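Local coordinates for divalent-cation tolerance protein CutA (Thermus thermophilus, PDB 1NZA) that forms a homotrimer, probably binds copper ions and is probably involved in resistance toward heavy metals, at residues 1-12 and 51-61. Sequence-based numbering, arbitrary orientation.
Sequences MEEVVLITVPSE and QELLLLVKTTT. With NA (sodium ion), chain B; SO4 (sulfate ion), chain H.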
ATOM      1  N   MET A   1       4.972  -3.833 -15.944  1.00 32.99           N
ATOM      2  CA  MET A   1       3.689  -4.198 -16.611  1.00 31.59           C
ATOM      3  C   MET A   1       2.650  -4.661 -15.593  1.00 28.89           C
ATOM      4  O   MET A   1       1.458  -4.386 -15.749  1.00 26.79           O
ATOM      5  CB  MET A   1       3.936  -5.286 -17.654  1.00 35.68           C
ATOM      6  CG  MET A   1       2.680  -5.827 -18.314  1.00 39.61           C
ATOM      7  SD  MET A   1       2.370  -7.524 -17.798  1.00 45.85           S
ATOM      8  CE  MET A   1       3.917  -8.270 -18.312  1.00 44.08           C
ATOM      9  N   GLU A   2       3.095  -5.373 -14.560  1.00 25.09           N
ATOM     10  CA  GLU A   2       2.168  -5.815 -13.521  1.00 23.43           C
ATOM     11  C   GLU A   2       2.008  -4.610 -12.606  1.00 21.48           C
ATOM     12  O   GLU A   2       2.943  -3.830 -12.440  1.00 19.20           O
ATOM     13  CB  GLU A   2       2.726  -6.997 -12.729  1.00 23.78           C
ATOM     14  CG  GLU A   2       3.041  -8.228 -13.558  1.00 28.37           C
ATOM     15  CD  GLU A   2       4.461  -8.223 -14.084  1.00 31.73           C
ATOM     16  OE1 GLU A   2       4.912  -9.266 -14.600  1.00 33.28           O
ATOM     17  OE2 GLU A   2       5.130  -7.175 -13.983  1.00 34.31           O
ATOM     18  N   GLU A   3       0.832  -4.462 -12.013  1.00 19.55           N
ATOM     19  CA  GLU A   3       0.569  -3.312 -11.155  1.00 20.01           C
ATOM     20  C   GLU A   3      -0.293  -3.655  -9.957  1.00 18.74           C
ATOM     21  O   GLU A   3      -1.029  -4.641  -9.974  1.00 19.29           O
ATOM     22  CB  GLU A   3      -0.176  -2.235 -11.945  1.00 20.75           C
ATOM     23  CG  GLU A   3       0.594  -1.573 -13.066  1.00 24.27           C
ATOM     24  CD  GLU A   3      -0.294  -0.675 -13.916  1.00 25.11           C
ATOM     25  OE1 GLU A   3       0.194   0.378 -14.376  1.00 24.99           O
ATOM     26  OE2 GLU A   3      -1.474  -1.025 -14.133  1.00 26.01           O
ATOM     27  N   VAL A   4      -0.177  -2.836  -8.913  1.00 15.94           N
ATOM     28  CA  VAL A   4      -1.015  -2.973  -7.725  1.00 14.91           C
ATOM     29  C   VAL A   4      -1.857  -1.700  -7.784  1.00 13.69           C
ATOM     30  O   VAL A   4      -1.335  -0.589  -7.642  1.00 15.68           O
ATOM     31  CB  VAL A   4      -0.211  -2.971  -6.411  1.00 13.37           C
ATOM     32  CG1 VAL A   4      -1.177  -2.904  -5.223  1.00 15.07           C
ATOM     33  CG2 VAL A   4       0.637  -4.236  -6.306  1.00 15.34           C
ATOM     34  N   VAL A   5      -3.153  -1.862  -8.030  1.00 13.61           N
ATOM     35  CA  VAL A   5      -4.057  -0.725  -8.135  1.00 14.43           C
ATOM     36  C   VAL A   5      -4.799  -0.469  -6.841  1.00 16.22           C
ATOM     37  O   VAL A   5      -5.345  -1.396  -6.240  1.00 17.22           O
ATOM     38  CB  VAL A   5      -5.071  -0.952  -9.276  1.00 15.61           C
ATOM     39  CG1 VAL A   5      -6.147   0.109  -9.256  1.00 13.56           C
ATOM     40  CG2 VAL A   5      -4.344  -0.929 -10.611  1.00 17.66           C
ATOM     41  N   LEU A   6      -4.800   0.788  -6.401  1.00 15.44           N
ATOM     42  CA  LEU A   6      -5.497   1.170  -5.176  1.00 14.53           C
ATOM     43  C   LEU A   6      -6.831   1.805  -5.542  1.00 15.64           C
ATOM     44  O   LEU A   6      -6.907   2.625  -6.460  1.00 15.57           O
ATOM     45  CB  LEU A   6      -4.678   2.185  -4.372  1.00 14.77           C
ATOM     46  CG  LEU A   6      -3.228   1.841  -4.020  1.00 18.65           C
ATOM     47  CD1 LEU A   6      -2.673   2.883  -3.053  1.00 17.24           C
ATOM     48  CD2 LEU A   6      -3.160   0.475  -3.408  1.00 18.83           C
ATOM     49  N   ILE A   7      -7.877   1.430  -4.813  1.00 13.23           N
ATOM     50  CA  ILE A   7      -9.217   1.966  -5.032  1.00 14.50           C
ATOM     51  C   ILE A   7      -9.859   2.053  -3.657  1.00 14.22           C
ATOM     52  O   ILE A   7      -9.746   1.116  -2.872  1.00 16.91           O
ATOM     53  CB  ILE A   7     -10.097   1.010  -5.877  1.00 14.85           C
ATOM     54  CG1 ILE A   7      -9.445   0.733  -7.234  1.00 13.68           C
ATOM     55  CG2 ILE A   7     -11.484   1.629  -6.093  1.00 15.64           C
ATOM     56  CD1 ILE A   7     -10.115  -0.384  -8.003  1.00 14.28           C
ATOM     57  N   THR A   8     -10.499   3.168  -3.339  1.00 14.26           N
ATOM     58  CA  THR A   8     -11.184   3.240  -2.056  1.00 13.92           C
ATOM     59  C   THR A   8     -12.671   3.260  -2.371  1.00 16.79           C
ATOM     60  O   THR A   8     -13.081   3.764  -3.421  1.00 16.32           O
ATOM     61  CB  THR A   8     -10.778   4.474  -1.241  1.00 17.11           C
ATOM     62  OG1 THR A   8     -10.794   5.630  -2.081  1.00 16.17           O
ATOM     63  CG2 THR A   8      -9.382   4.286  -0.656  1.00 17.21           C
ATOM     64  N   VAL A   9     -13.466   2.684  -1.470  1.00 14.06           N
ATOM     65  CA  VAL A   9     -14.912   2.598  -1.635  1.00 15.10           C
ATOM     66  C   VAL A   9     -15.602   2.969  -0.316  1.00 16.93           C
ATOM     67  O   VAL A   9     -15.000   2.898   0.754  1.00 14.34           O
ATOM     68  CB  VAL A   9     -15.322   1.172  -2.084  1.00 15.51           C
ATOM     69  CG1 VAL A   9     -14.632   0.827  -3.406  1.00 16.75           C
ATOM     70  CG2 VAL A   9     -14.923   0.154  -1.025  1.00 19.15           C
ATOM     71  N   PRO A  10     -16.882   3.367  -0.380  1.00 16.22           N
ATOM     72  CA  PRO A  10     -17.652   3.767   0.802  1.00 16.09           C
ATOM     73  C   PRO A  10     -18.234   2.685   1.702  1.00 14.99           C
ATOM     74  O   PRO A  10     -18.608   2.977   2.841  1.00 15.30           O
ATOM     75  CB  PRO A  10     -18.747   4.639   0.199  1.00 18.57           C
ATOM     76  CG  PRO A  10     -19.033   3.932  -1.077  1.00 20.01           C
ATOM     77  CD  PRO A  10     -17.649   3.631  -1.613  1.00 19.38           C
ATOM     78  N   SER A  11     -18.317   1.454   1.210  1.00 16.19           N
ATOM     79  CA  SER A  11     -18.906   0.374   2.000  1.00 17.59           C
ATOM     80  C   SER A  11     -18.376  -1.001   1.636  1.00 18.23           C
ATOM     81  O   SER A  11     -17.808  -1.198   0.566  1.00 15.94           O
ATOM     82  CB  SER A  11     -20.426   0.368   1.815  1.00 18.65           C
ATOM     83  OG  SER A  11     -20.760   0.067   0.467  1.00 21.95           O
ATOM     84  N   GLU A  12     -18.582  -1.955   2.539  1.00 19.58           N
ATOM     85  CA  GLU A  12     -18.151  -3.329   2.326  1.00 21.19           C
ATOM     86  C   GLU A  12     -18.886  -3.903   1.116  1.00 21.33           C
ATOM     87  O   GLU A  12     -18.327  -4.687   0.344  1.00 20.89           O
ATOM     88  CB  GLU A  12     -18.462  -4.177   3.559  1.00 24.84           C
ATOM     89  CG  GLU A  12     -18.047  -5.630   3.415  1.00 29.58           C
ATOM     90  CD  GLU A  12     -18.555  -6.494   4.551  1.00 33.32           C
ATOM     91  OE1 GLU A  12     -18.357  -6.118   5.725  1.00 35.05           O
ATOM     92  OE2 GLU A  12     -19.149  -7.555   4.269  1.00 37.02           O
ATOM     93  N   GLN A  51     -15.675   7.501   5.683  1.00 14.84           N
ATOM     94  CA  GLN A  51     -15.291   6.172   6.157  1.00 13.42           C
ATOM     95  C   GLN A  51     -15.205   5.322   4.899  1.00 13.52           C
ATOM     96  O   GLN A  51     -16.143   5.298   4.104  1.00 15.41           O
ATOM     97  CB  GLN A  51     -16.351   5.597   7.083  1.00 14.81           C
ATOM     98  CG  GLN A  51     -16.591   6.416   8.306  1.00 11.99           C
ATOM     99  CD  GLN A  51     -17.616   5.772   9.203  1.00 14.24           C
ATOM    100  OE1 GLN A  51     -17.375   4.701   9.765  1.00 15.89           O
ATOM    101  NE2 GLN A  51     -18.773   6.406   9.330  1.00 16.33           N
ATOM    102  N   GLU A  52     -14.091   4.619   4.720  1.00 12.69           N
ATOM    103  CA  GLU A  52     -13.905   3.823   3.511  1.00 13.49           C
ATOM    104  C   GLU A  52     -13.185   2.508   3.734  1.00 11.87           C
ATOM    105  O   GLU A  52     -12.761   2.194   4.840  1.00 13.57           O
ATOM    106  CB  GLU A  52     -13.084   4.608   2.485  1.00 14.64           C
ATOM    107  CG  GLU A  52     -13.664   5.949   2.057  1.00 13.93           C
ATOM    108  CD  GLU A  52     -12.896   6.537   0.897  1.00 18.96           C
ATOM    109  OE1 GLU A  52     -11.675   6.756   1.041  1.00 19.57           O
ATOM    110  OE2 GLU A  52     -13.511   6.761  -0.164  1.00 23.21           O
ATOM    111  N   LEU A  53     -13.073   1.752   2.648  1.00 12.84           N
ATOM    112  CA  LEU A  53     -12.354   0.490   2.627  1.00 11.08           C
ATOM    113  C   LEU A  53     -11.411   0.620   1.451  1.00 12.91           C
ATOM    114  O   LEU A  53     -11.720   1.305   0.468  1.00 12.85           O
ATOM    115  CB  LEU A  53     -13.283  -0.698   2.407  1.00 11.53           C
ATOM    116  CG  LEU A  53     -14.231  -1.021   3.558  1.00 14.09           C
ATOM    117  CD1 LEU A  53     -15.509  -0.218   3.432  1.00 13.91           C
ATOM    118  CD2 LEU A  53     -14.528  -2.505   3.535  1.00 12.92           C
ATOM    119  N   LEU A  54     -10.260  -0.030   1.555  1.00 10.79           N
ATOM    120  CA  LEU A  54      -9.257   0.033   0.506  1.00 13.01           C
ATOM    121  C   LEU A  54      -9.200  -1.268  -0.262  1.00 12.37           C
ATOM    122  O   LEU A  54      -9.231  -2.339   0.327  1.00 12.19           O
ATOM    123  CB  LEU A  54      -7.879   0.304   1.120  1.00 13.29           C
ATOM    124  CG  LEU A  54      -6.646   0.282   0.205  1.00 14.46           C
ATOM    125  CD1 LEU A  54      -6.665   1.489  -0.718  1.00 14.42           C
ATOM    126  CD2 LEU A  54      -5.382   0.299   1.051  1.00 15.05           C
ATOM    127  N   LEU A  55      -9.125  -1.177  -1.583  1.00 13.37           N
ATOM    128  CA  LEU A  55      -8.994  -2.376  -2.399  1.00 13.52           C
ATOM    129  C   LEU A  55      -7.582  -2.338  -2.982  1.00 13.68           C
ATOM    130  O   LEU A  55      -7.169  -1.305  -3.519  1.00 13.74           O
ATOM    131  CB  LEU A  55      -9.984  -2.385  -3.568  1.00 14.47           C
ATOM    132  CG  LEU A  55     -11.491  -2.215  -3.351  1.00 18.25           C
ATOM    133  CD1 LEU A  55     -12.214  -2.747  -4.576  1.00 14.60           C
ATOM    134  CD2 LEU A  55     -11.951  -2.953  -2.121  1.00 19.19           C
ATOM    135  N   LEU A  56      -6.834  -3.430  -2.831  1.00 11.86           N
ATOM    136  CA  LEU A  56      -5.489  -3.538  -3.416  1.00 14.21           C
ATOM    137  C   LEU A  56      -5.695  -4.554  -4.530  1.00 13.63           C
ATOM    138  O   LEU A  56      -5.931  -5.733  -4.267  1.00 14.32           O
ATOM    139  CB  LEU A  56      -4.472  -4.072  -2.403  1.00 15.26           C
ATOM    140  CG  LEU A  56      -4.198  -3.234  -1.153  1.00 18.01           C
ATOM    141  CD1 LEU A  56      -3.063  -3.854  -0.342  1.00 20.06           C
ATOM    142  CD2 LEU A  56      -3.825  -1.842  -1.561  1.00 20.64           C
ATOM    143  N   VAL A  57      -5.608  -4.090  -5.774  1.00 14.67           N
ATOM    144  CA  VAL A  57      -5.852  -4.938  -6.939  1.00 16.35           C
ATOM    145  C   VAL A  57      -4.598  -5.336  -7.713  1.00 17.92           C
ATOM    146  O   VAL A  57      -3.855  -4.474  -8.172  1.00 18.08           O
ATOM    147  CB  VAL A  57      -6.806  -4.220  -7.919  1.00 16.40           C
ATOM    148  CG1 VAL A  57      -7.235  -5.176  -9.029  1.00 17.86           C
ATOM    149  CG2 VAL A  57      -8.019  -3.682  -7.161  1.00 13.81           C
ATOM    150  N   LYS A  58      -4.378  -6.640  -7.866  1.00 17.06           N
ATOM    151  CA  LYS A  58      -3.218  -7.148  -8.604  1.00 17.62           C
ATOM    152  C   LYS A  58      -3.635  -7.330 -10.065  1.00 18.91           C
ATOM    153  O   LYS A  58      -4.409  -8.230 -10.389  1.00 16.97           O
ATOM    154  CB  LYS A  58      -2.773  -8.488  -8.024  1.00 19.18           C
ATOM    155  CG  LYS A  58      -2.803  -8.541  -6.504  1.00 23.09           C
ATOM    156  CD  LYS A  58      -1.919  -7.483  -5.870  1.00 23.10           C
ATOM    157  CE  LYS A  58      -2.352  -7.232  -4.437  1.00 25.04           C
ATOM    158  NZ  LYS A  58      -2.547  -8.521  -3.700  1.00 28.45           N
ATOM    159  N   THR A  59      -3.109  -6.488 -10.948  1.00 17.81           N
ATOM    160  CA  THR A  59      -3.490  -6.555 -12.356  1.00 20.60           C
ATOM    161  C   THR A  59      -2.327  -6.191 -13.287  1.00 20.47           C
ATOM    162  O   THR A  59      -1.168  -6.268 -12.887  1.00 20.22           O
ATOM    163  CB  THR A  59      -4.685  -5.611 -12.598  1.00 21.79           C
ATOM    164  OG1 THR A  59      -5.148  -5.730 -13.950  1.00 22.99           O
ATOM    165  CG2 THR A  59      -4.285  -4.177 -12.310  1.00 21.78           C
ATOM    166  N   THR A  60      -2.642  -5.817 -14.526  1.00 22.08           N
ATOM    167  CA  THR A  60      -1.615  -5.443 -15.501  1.00 24.46           C
ATOM    168  C   THR A  60      -2.005  -4.173 -16.260  1.00 24.16           C
ATOM    169  O   THR A  60      -3.169  -3.768 -16.271  1.00 24.07           O
ATOM    170  CB  THR A  60      -1.387  -6.558 -16.540  1.00 25.93           C
ATOM    171  OG1 THR A  60      -2.533  -6.654 -17.393  1.00 26.76           O
ATOM    172  CG2 THR A  60      -1.169  -7.889 -15.856  1.00 25.77           C
ATOM    173  N   THR A  61      -1.024  -3.546 -16.901  1.00 24.90           N
ATOM    174  CA  THR A  61      -1.279  -2.327 -17.658  1.00 26.16           C
ATOM    175  C   THR A  61      -2.219  -2.586 -18.832  1.00 26.45           C
ATOM    176  O   THR A  61      -2.921  -1.683 -19.281  1.00 26.66           O
ATOM    177  CB  THR A  61       0.028  -1.723 -18.204  1.00 26.40           C
ATOM    178  OG1 THR A  61       0.765  -2.732 -18.908  1.00 26.15           O
ATOM    179  CG2 THR A  61       0.872  -1.179 -17.069  1.00 27.87           C
TER
HETATM  180 NA    NA B 104     -11.514   7.628  -1.215  1.00 14.60          NA
HETATM  181  S   SO4 H 200       8.735  -6.598 -15.429  1.00 70.37           S
HETATM  182  O1  SO4 H 200       7.174  -6.226 -15.188  1.00 69.37           O
HETATM  183  O2  SO4 H 200       9.023  -7.638 -14.462  1.00 69.90           O
HETATM  184  O3  SO4 H 200       8.917  -6.985 -16.662  1.00 69.90           O
HETATM  185  O4  SO4 H 200       9.414  -5.388 -15.042  1.00 69.74           O
HETATM  186  O   HOH W   1     -18.616   5.348   3.707  1.00 15.37           O
HETATM  187  O   HOH W   2      -9.053   8.224  -1.150  1.00 38.41           O
HETATM  188  O   HOH W   3     -12.087   9.757  -0.254  1.00 29.35           O
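V5 and V57 face each other as a hydrogen-bonded pair of two antiparallel strands, 2-9 and 47-60. Their two backbone bonds are both 2.7 Å, V5 N to V57 O and V57 N to V5 O. The pairs E3-T59, I7-L55 and V9-L53 are bonded in the same way, and T61 N to M1 O (2.9 Å) closes the far end. At the other end one water donates to both P10 O and Q51 O.

Apolar packing lines the face of V5, I7, V9, L53, L55 and V57. I7 CD1 reaches diagonally to V57 CG2 at 4.0 Å. L53 CD1 rests against the backbone at the start of helix 12-24, 3.5 Å from S11 C, the carbonyl carbon of the N-cap residue.

T8 and E52 hold a sodium ion. The E52 carboxylate grips it with both oxygens, and T8 OG1 binds at 2.3 Å; chi1 of 46° swings this hydroxyl between the backbone N and carbonyl carbon. Two waters add to the shell. E81 of the same chain is hydrogen-bonded to T8 OG1, and S39 OG to E52 OE1.

These are the central strands of the four-stranded ferredoxin-like sheet, flanked by 30-42 and 82-86. Helix 12-24 covers V9 and L55. On the other face, K58 packs on helix 92-100, and its NZ forms a salt bridge with E81 of the third subunit.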